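Local coordinates for beta-alanyl-CoA:ammonia lyase 2 (PDB 4MTU) that catalyses the elimination of ammonia from beta-alanyl-CoA as a lyase of the hot dog fold superfamily, at the interface of chains A and B and the interface of chains A and C. Sequence-based numbering; all coordinates share one arbitrary frame. Chains: chain A/B/C, Beta-alanyl-CoA:ammonia lyase 2.

All three contacts lie on chain A of the hot dog fold lyase: contacts 1 and 3 on its boundary with chain B, contact 2 on its boundary with chain C. Contacts 1 and 3 have centres about 16 Å apart; contact 3 uses B:Glu39 within helix 27-45, contact 1 the residues directly after it. Contact 2 lies about 24 Å from contact 1 and 22 Å from contact 3. Neighbouring positions after that helix face different partners: 46 and 47 of chain B in contact 1, 48 and 50 of chain C in contact 2. Each boundary is two-fold, so every contact has a chain-exchanged twin, and together they would help hold the deposited six-chain assembly.

Contact 1: the interface of chains A and B. Residues chain A 96, 104-106; chain B 46-47, 130.
The turn after helix 27-45 of chain B meets the start of strand 106-109 of chain A, with A:Arg105 and B:Asp47 forming an antiparallel beta bridge. At its centre B:Gly46 O accepts from A:Ala106 N at 3.0 Å, a nearly straight bond (168° at H). The same carbonyl is gripped side-on by the B:Arg130 guanidinium, NE to B:Gly46 O at 2.9 Å and NH2 also bonding it, with the oxygen in the guanidinium plane. B:Arg130 NH2 then reaches across to A:Ala106 O at 2.8 Å, standing above that carbonyl's plane. One arginine thus ties turn and strand together; a bend at chi3 (-53°) brings its edge round to both acceptors. A:Arg105 crosses it at about a right angle: A:Arg105 CB lies over the rim of one guanidinium face, and A:Arg105 CD is 3.7 Å from B:Arg130 CD. The guanidinium planes are 79° apart, and water 1 bridges the two NH1 atoms, which probably eases their like charges. Beyond the bridge, A:Thr104 OG1 donates to B:Asp47 OD2 at 2.6 Å, on the carboxylate's syn side. In the fold, the loop end after strand 82-95 and the first residue of strand 106-109 meet the segment after helix 27-45 of chain B and B:Arg130, beyond 3-10 helix 126-128.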
ATOM      1  N   VAL A  96     -17.517   1.580  18.238  1.00 11.79           N
ATOM      2  CA  VAL A  96     -17.848   1.440  19.689  1.00 12.85           C
ATOM      3  C   VAL A  96     -16.915   0.436  20.374  1.00 13.54           C
ATOM      4  O   VAL A  96     -16.508   0.714  21.506  1.00 16.62           O
ATOM      5  CB  VAL A  96     -19.304   1.064  19.849  1.00 14.00           C
ATOM      6  CG1 VAL A  96     -19.628   0.775  21.314  1.00 17.52           C
ATOM      7  CG2 VAL A  96     -20.197   2.247  19.398  1.00 14.53           C
ATOM      8  N   THR A 104     -20.327  -3.922  14.428  1.00 12.56           N
ATOM      9  CA  THR A 104     -20.379  -2.869  13.419  1.00 12.58           C
ATOM     10  C   THR A 104     -20.861  -1.527  13.995  1.00 11.69           C
ATOM     11  O   THR A 104     -21.000  -0.559  13.234  1.00 12.23           O
ATOM     12  CB  THR A 104     -21.238  -3.291  12.227  1.00 13.27           C
ATOM     13  OG1 THR A 104     -22.555  -3.671  12.700  1.00 14.90           O
ATOM     14  CG2 THR A 104     -20.608  -4.434  11.434  1.00 16.65           C
ATOM     15  N   ARG A 105     -21.103  -1.457  15.306  1.00 11.49           N
ATOM     16  CA  ARG A 105     -21.565  -0.220  15.902  1.00 11.47           C
ATOM     17  C   ARG A 105     -20.480   0.835  15.884  1.00 10.94           C
ATOM     18  O   ARG A 105     -19.308   0.551  16.164  1.00 11.61           O
ATOM     19  CB  ARG A 105     -22.005  -0.455  17.353  1.00 12.56           C
ATOM     20  CG  ARG A 105     -23.166  -1.391  17.514  1.00 13.15           C
ATOM     21  CD  ARG A 105     -23.540  -1.595  18.988  1.00 14.93           C
ATOM     22  NE  ARG A 105     -22.428  -2.209  19.697  1.00 15.09           N
ATOM     23  CZ  ARG A 105     -22.126  -2.035  20.992  1.00 17.89           C
ATOM     24  NH1 ARG A 105     -22.844  -1.247  21.789  1.00 21.61           N
ATOM     25  NH2 ARG A 105     -21.051  -2.618  21.505  1.00 18.81           N
ATOM     26  N   ALA A 106     -20.885   2.077  15.632  1.00 11.15           N
ATOM     27  CA  ALA A 106     -19.948   3.200  15.601  1.00 11.01           C
ATOM     28  C   ALA A 106     -20.699   4.445  16.031  1.00 11.35           C
ATOM     29  O   ALA A 106     -21.953   4.488  15.991  1.00 12.14           O
ATOM     30  CB  ALA A 106     -19.328   3.364  14.203  1.00 11.94           C
TER
ATOM     31  N   GLY B  46     -25.686   4.991  13.659  1.00 11.36           N
ATOM     32  CA  GLY B  46     -24.781   4.343  14.574  1.00 11.55           C
ATOM     33  C   GLY B  46     -24.217   3.002  14.136  1.00 10.99           C
ATOM     34  O   GLY B  46     -23.852   2.183  15.002  1.00 11.52           O
ATOM     35  N   ASP B  47     -24.074   2.795  12.833  1.00 11.49           N
ATOM     36  CA  ASP B  47     -23.534   1.556  12.280  1.00 11.81           C
ATOM     37  C   ASP B  47     -22.707   1.914  11.038  1.00 11.52           C
ATOM     38  O   ASP B  47     -23.085   2.858  10.335  1.00 12.53           O
ATOM     39  CB  ASP B  47     -24.666   0.611  11.930  1.00 13.10           C
ATOM     40  CG  ASP B  47     -24.195  -0.796  11.646  1.00 13.21           C
ATOM     41  OD1 ASP B  47     -23.836  -1.098  10.466  1.00 16.11           O
ATOM     42  OD2 ASP B  47     -24.155  -1.632  12.582  1.00 14.94           O
ATOM     43  N   ARG B 130     -29.426   2.263  15.354  1.00 12.61           N
ATOM     44  CA  ARG B 130     -29.299   2.721  16.743  1.00 12.95           C
ATOM     45  C   ARG B 130     -29.761   4.123  16.964  1.00 12.88           C
ATOM     46  O   ARG B 130     -29.639   4.655  18.064  1.00 14.32           O
ATOM     47  CB  ARG B 130     -27.874   2.500  17.283  1.00 13.18           C
ATOM     48  CG  ARG B 130     -27.411   1.062  17.127  1.00 14.78           C
ATOM     49  CD  ARG B 130     -26.180   0.704  17.908  1.00 15.17           C
ATOM     50  NE  ARG B 130     -25.080   1.656  17.618  1.00 14.02           N
ATOM     51  CZ  ARG B 130     -24.472   2.422  18.466  1.00 15.03           C
ATOM     52  NH1 ARG B 130     -24.681   2.408  19.775  1.00 18.59           N
ATOM     53  NH2 ARG B 130     -23.516   3.272  18.037  1.00 15.35           N
TER
HETATM   54  O   HOH W   1     -25.347   0.061  21.531  1.00 19.49           O

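Contact 2: the interface of chains A and C. Residues chain A 19-20, 23; chain C 48, 50.
Apolar contact between methyl and methylene groups carries this small patch of the two-fold A/C boundary in the deposited assembly, where A:Tyr19 and A:Leu23 face C:Ile48 and C:Leu50; it may help hold the two chains together. The delta-methyl of C:Ile48 leads from the chain C side: CD1 stands 4.0 Å from A:Tyr19 CB, so the tyrosine is met at its methylene. C:Ile48 CG1 sits between its own backbone N and carbonyl carbon (chi1 58°), and the extended chi2 of 167° carries CD1 on toward chain A. A methyl-methyl pair lies beside it, A:Leu23 CD2 with C:Leu50 CD2 at 4.1 Å. These leucine side chains cross at about a right angle and meet through one methyl branch each. A:Leu23 sends its CG opposite the backbone N (chi1 -178°), which points the isobutyl group at the partner.

Contact of a polar atom with carbon is slighter: the A:Thr20 hydroxyl oxygen OG1 lies 4.1 Å from C:Ile48 CD1, the side chains approaching at a slant. Chain A buries 47 Å² of C:Ile48, about twice what it buries of C:Leu50, in loose van der Waals packing. In the fold, the chain A residues belong to the loop between 3-10 helix 14-16 and helix 27-45, while C:Ile48 just precedes strand 50-54, which C:Leu50 begins.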
ATOM      1  N   TYR A  19       0.214  -1.512  14.305  1.00 11.56           N
ATOM      2  CA  TYR A  19       0.510  -2.475  15.349  1.00 12.16           C
ATOM      3  C   TYR A  19      -0.596  -3.479  15.417  1.00 12.05           C
ATOM      4  O   TYR A  19      -1.664  -3.320  14.787  1.00 13.49           O
ATOM      5  CB  TYR A  19       0.754  -1.771  16.691  1.00 15.91           C
ATOM      6  CG  TYR A  19       1.899  -0.803  16.558  1.00 18.80           C
ATOM      7  CD1 TYR A  19       3.230  -1.232  16.412  1.00 20.07           C
ATOM      8  CD2 TYR A  19       1.696   0.617  16.496  1.00 21.60           C
ATOM      9  CE1 TYR A  19       4.297  -0.361  16.260  1.00 23.82           C
ATOM     10  CE2 TYR A  19       2.787   1.446  16.363  1.00 26.13           C
ATOM     11  CZ  TYR A  19       4.091   0.984  16.246  1.00 28.97           C
ATOM     12  OH  TYR A  19       5.125   1.937  16.085  1.00 41.71           O
ATOM     13  N   THR A  20      -0.392  -4.529  16.215  1.00 13.51           N
ATOM     14  CA  THR A  20      -1.466  -5.418  16.534  1.00 12.95           C
ATOM     15  C   THR A  20      -2.593  -4.683  17.261  1.00 12.45           C
ATOM     16  O   THR A  20      -2.451  -3.544  17.726  1.00 14.38           O
ATOM     17  CB  THR A  20      -0.898  -6.566  17.463  1.00 13.83           C
ATOM     18  OG1 THR A  20      -0.058  -6.029  18.470  1.00 15.00           O
ATOM     19  CG2 THR A  20      -0.051  -7.534  16.625  1.00 15.42           C
ATOM     20  N   LEU A  23      -4.374  -0.945  15.994  1.00 11.34           N
ATOM     21  CA  LEU A  23      -3.836   0.312  16.446  1.00 11.08           C
ATOM     22  C   LEU A  23      -3.043   0.974  15.318  1.00 10.36           C
ATOM     23  O   LEU A  23      -2.142   0.365  14.711  1.00 11.02           O
ATOM     24  CB  LEU A  23      -2.938   0.057  17.656  1.00 12.64           C
ATOM     25  CG  LEU A  23      -2.327   1.284  18.295  1.00 14.12           C
ATOM     26  CD1 LEU A  23      -3.376   2.199  18.916  1.00 15.44           C
ATOM     27  CD2 LEU A  23      -1.353   0.843  19.384  1.00 17.23           C
TER
ATOM     28  N   ILE C  48       5.252  -3.496  23.396  1.00 11.54           N
ATOM     29  CA  ILE C  48       5.439  -2.679  22.183  1.00 11.54           C
ATOM     30  C   ILE C  48       5.354  -1.183  22.475  1.00 12.20           C
ATOM     31  O   ILE C  48       5.878  -0.411  21.660  1.00 13.89           O
ATOM     32  CB  ILE C  48       4.472  -3.048  21.061  1.00 11.96           C
ATOM     33  CG1 ILE C  48       2.979  -2.933  21.469  1.00 13.18           C
ATOM     34  CG2 ILE C  48       4.829  -4.421  20.518  1.00 13.12           C
ATOM     35  CD1 ILE C  48       2.021  -2.981  20.277  1.00 16.24           C
ATOM     36  N   LEU C  50       3.654   2.713  23.679  1.00 15.51           N
ATOM     37  CA  LEU C  50       2.877   3.754  23.016  1.00 15.60           C
ATOM     38  C   LEU C  50       3.888   4.898  22.776  1.00 15.10           C
ATOM     39  O   LEU C  50       4.664   5.285  23.665  1.00 16.32           O
ATOM     40  CB  LEU C  50       1.699   4.189  23.846  1.00 18.43           C
ATOM     41  CG  LEU C  50       0.642   3.066  24.135  1.00 21.26           C
ATOM     42  CD1 LEU C  50      -0.312   3.533  25.248  1.00 26.95           C
ATOM     43  CD2 LEU C  50      -0.060   2.596  22.880  1.00 25.85           C
TER

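Contact 3: the interface of chains A and B. Residues chain A 9-11, 68, 92; chain B 7-8, 39.
B:Glu39 OE1, a carboxylate oxygen on helix 27-45, accepts from two histidines, one from each chain. A:His9 NE2 donates to B:Glu39 OE1 at 2.7 Å, nearly straight (164° at H), and the N-H meets the syn lone pair of B:Glu39 OE1. The imidazole and carboxylate planes are 9° apart, and B:Glu39 OE2 lies 3.1 Å from A:His9 NE2, a second and longer approach of the same N-H. From its own chain, B:His8 NE2 donates to B:Glu39 OE1 at 2.8 Å, arriving nearly along the C-O axis. Both imidazoles aim their N-H at OE1 nearly in their own planes, and the oxygen is held from two directions.

B:Glu39 reaches the histidines with an extended chain, CG opposite its backbone N (chi1 -165°). Its aliphatic part runs over one face of A:Phe68; B:Glu39 CB lies 4.0 Å from the A:Phe68 ring centroid in a CH-pi contact. A:Met11 CG backs the opposite face, so the phenyl ring is sandwiched across the A/B boundary. B:His8 and A:His9, from strand 4-11 of their respective chains, meet at a slant with their CD2 atoms close together. Over one face of the A:His9 ring sits a backbone oxygen, B:Val7 O, 3.3 Å from A:His9 CG.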
ATOM      1  N   HIS A   9      -9.449  15.638   6.248  0.74  9.99           N
ATOM      2  CA  HIS A   9     -10.441  14.819   6.913  0.74 10.67           C
ATOM      3  C   HIS A   9     -10.533  13.540   6.137  0.74 10.42           C
ATOM      4  O   HIS A   9     -10.755  13.562   4.924  0.74  9.90           O
ATOM      5  CB  HIS A   9     -11.752  15.626   6.992  0.74 11.41           C
ATOM      6  CG  HIS A   9     -12.940  14.929   7.611  0.74 11.42           C
ATOM      7  ND1 HIS A   9     -13.702  15.500   8.586  0.74 12.71           N
ATOM      8  CD2 HIS A   9     -13.511  13.747   7.397  0.74 12.64           C
ATOM      9  CE1 HIS A   9     -14.721  14.631   8.916  0.74 13.31           C
ATOM     10  NE2 HIS A   9     -14.607  13.543   8.166  0.74 12.72           N
ATOM     11  N   LEU A  10     -10.497  12.399   6.865  1.00 10.61           N
ATOM     12  CA  LEU A  10     -10.542  11.104   6.207  1.00 10.44           C
ATOM     13  C   LEU A  10     -10.811  10.024   7.288  1.00 10.07           C
ATOM     14  O   LEU A  10     -10.948  10.342   8.449  1.00 11.14           O
ATOM     15  CB  LEU A  10      -9.300  10.894   5.331  0.55 10.55           C
ATOM     16  CG  LEU A  10      -7.974  11.193   6.036  0.55 11.40           C
ATOM     17  CD1 LEU A  10      -7.617  10.207   7.114  0.55 10.16           C
ATOM     18  CD2 LEU A  10      -6.848  11.112   4.961  0.55 15.51           C
ATOM     19  N   MET A  11     -10.862   8.784   6.830  1.00 10.54           N
ATOM     20  CA  MET A  11     -11.093   7.621   7.698  1.00 10.05           C
ATOM     21  C   MET A  11      -9.826   6.811   7.835  1.00  9.65           C
ATOM     22  O   MET A  11      -9.093   6.627   6.853  1.00 11.16           O
ATOM     23  CB  MET A  11     -12.201   6.734   7.079  1.00 10.54           C
ATOM     24  CG  MET A  11     -12.718   5.677   8.024  1.00 10.87           C
ATOM     25  SD  MET A  11     -13.895   4.549   7.206  1.00 11.64           S
ATOM     26  CE  MET A  11     -12.767   3.391   6.488  1.00 13.49           C
ATOM     27  N   PHE A  68     -12.591   8.199  12.383  1.00 10.33           N
ATOM     28  CA  PHE A  68     -12.617   9.323  11.427  1.00 10.21           C
ATOM     29  C   PHE A  68     -11.837  10.448  12.054  1.00 10.31           C
ATOM     30  O   PHE A  68     -12.063  10.793  13.217  1.00 11.20           O
ATOM     31  CB  PHE A  68     -14.029   9.705  11.068  1.00 10.80           C
ATOM     32  CG  PHE A  68     -14.731   8.701  10.180  1.00 10.70           C
ATOM     33  CD1 PHE A  68     -15.324   7.551  10.712  1.00 11.25           C
ATOM     34  CD2 PHE A  68     -14.768   8.877   8.799  1.00 11.15           C
ATOM     35  CE1 PHE A  68     -15.962   6.647   9.879  1.00 11.60           C
ATOM     36  CE2 PHE A  68     -15.405   7.980   7.986  1.00 11.67           C
ATOM     37  CZ  PHE A  68     -16.031   6.864   8.518  1.00 12.02           C
ATOM     38  N   VAL A  92     -13.214  12.436  15.251  1.00 11.50           N
ATOM     39  CA  VAL A  92     -14.601  12.854  15.127  1.00 12.01           C
ATOM     40  C   VAL A  92     -15.599  11.710  15.128  1.00 11.89           C
ATOM     41  O   VAL A  92     -16.822  11.990  15.264  1.00 12.72           O
ATOM     42  CB  VAL A  92     -14.834  13.806  13.904  1.00 12.78           C
ATOM     43  CG1 VAL A  92     -13.904  15.001  14.037  1.00 15.30           C
ATOM     44  CG2 VAL A  92     -14.661  13.090  12.603  1.00 13.93           C
TER
ATOM     45  N   VAL B   7     -17.543  16.275   4.520  1.00 12.36           N
ATOM     46  CA  VAL B   7     -16.481  16.683   3.590  1.00 12.28           C
ATOM     47  C   VAL B   7     -15.183  15.992   3.975  1.00 12.15           C
ATOM     48  O   VAL B   7     -14.657  16.213   5.053  1.00 15.24           O
ATOM     49  CB  VAL B   7     -16.296  18.188   3.609  1.00 15.04           C
ATOM     50  CG1 VAL B   7     -15.123  18.654   2.746  1.00 17.26           C
ATOM     51  CG2 VAL B   7     -17.568  18.919   3.186  1.00 18.49           C
ATOM     52  N   HIS B   8     -14.714  15.081   3.136  1.00 10.74           N
ATOM     53  CA  HIS B   8     -13.370  14.558   3.247  1.00 10.52           C
ATOM     54  C   HIS B   8     -12.442  15.441   2.399  1.00 10.30           C
ATOM     55  O   HIS B   8     -12.875  16.021   1.404  1.00 11.47           O
ATOM     56  CB  HIS B   8     -13.315  13.089   2.828  1.00 10.77           C
ATOM     57  CG  HIS B   8     -13.953  12.152   3.781  1.00 10.58           C
ATOM     58  ND1 HIS B   8     -13.719  10.791   3.752  1.00 11.29           N
ATOM     59  CD2 HIS B   8     -14.851  12.421   4.776  1.00 11.55           C
ATOM     60  CE1 HIS B   8     -14.424  10.268   4.729  1.00 11.51           C
ATOM     61  NE2 HIS B   8     -15.147  11.202   5.373  1.00 11.89           N
ATOM     62  N   GLU B  39     -19.297   7.440   7.034  1.00 10.62           N
ATOM     63  CA  GLU B  39     -19.383   8.459   8.076  1.00 10.64           C
ATOM     64  C   GLU B  39     -20.836   8.924   8.236  1.00 10.72           C
ATOM     65  O   GLU B  39     -21.347   9.089   9.367  1.00 10.99           O
ATOM     66  CB  GLU B  39     -18.461   9.632   7.735  1.00 10.83           C
ATOM     67  CG  GLU B  39     -18.219  10.529   8.929  1.00 11.70           C
ATOM     68  CD  GLU B  39     -17.223  11.646   8.711  1.00 11.77           C
ATOM     69  OE1 GLU B  39     -16.405  11.585   7.797  1.00 11.93           O
ATOM     70  OE2 GLU B  39     -17.230  12.601   9.547  1.00 13.89           O
TER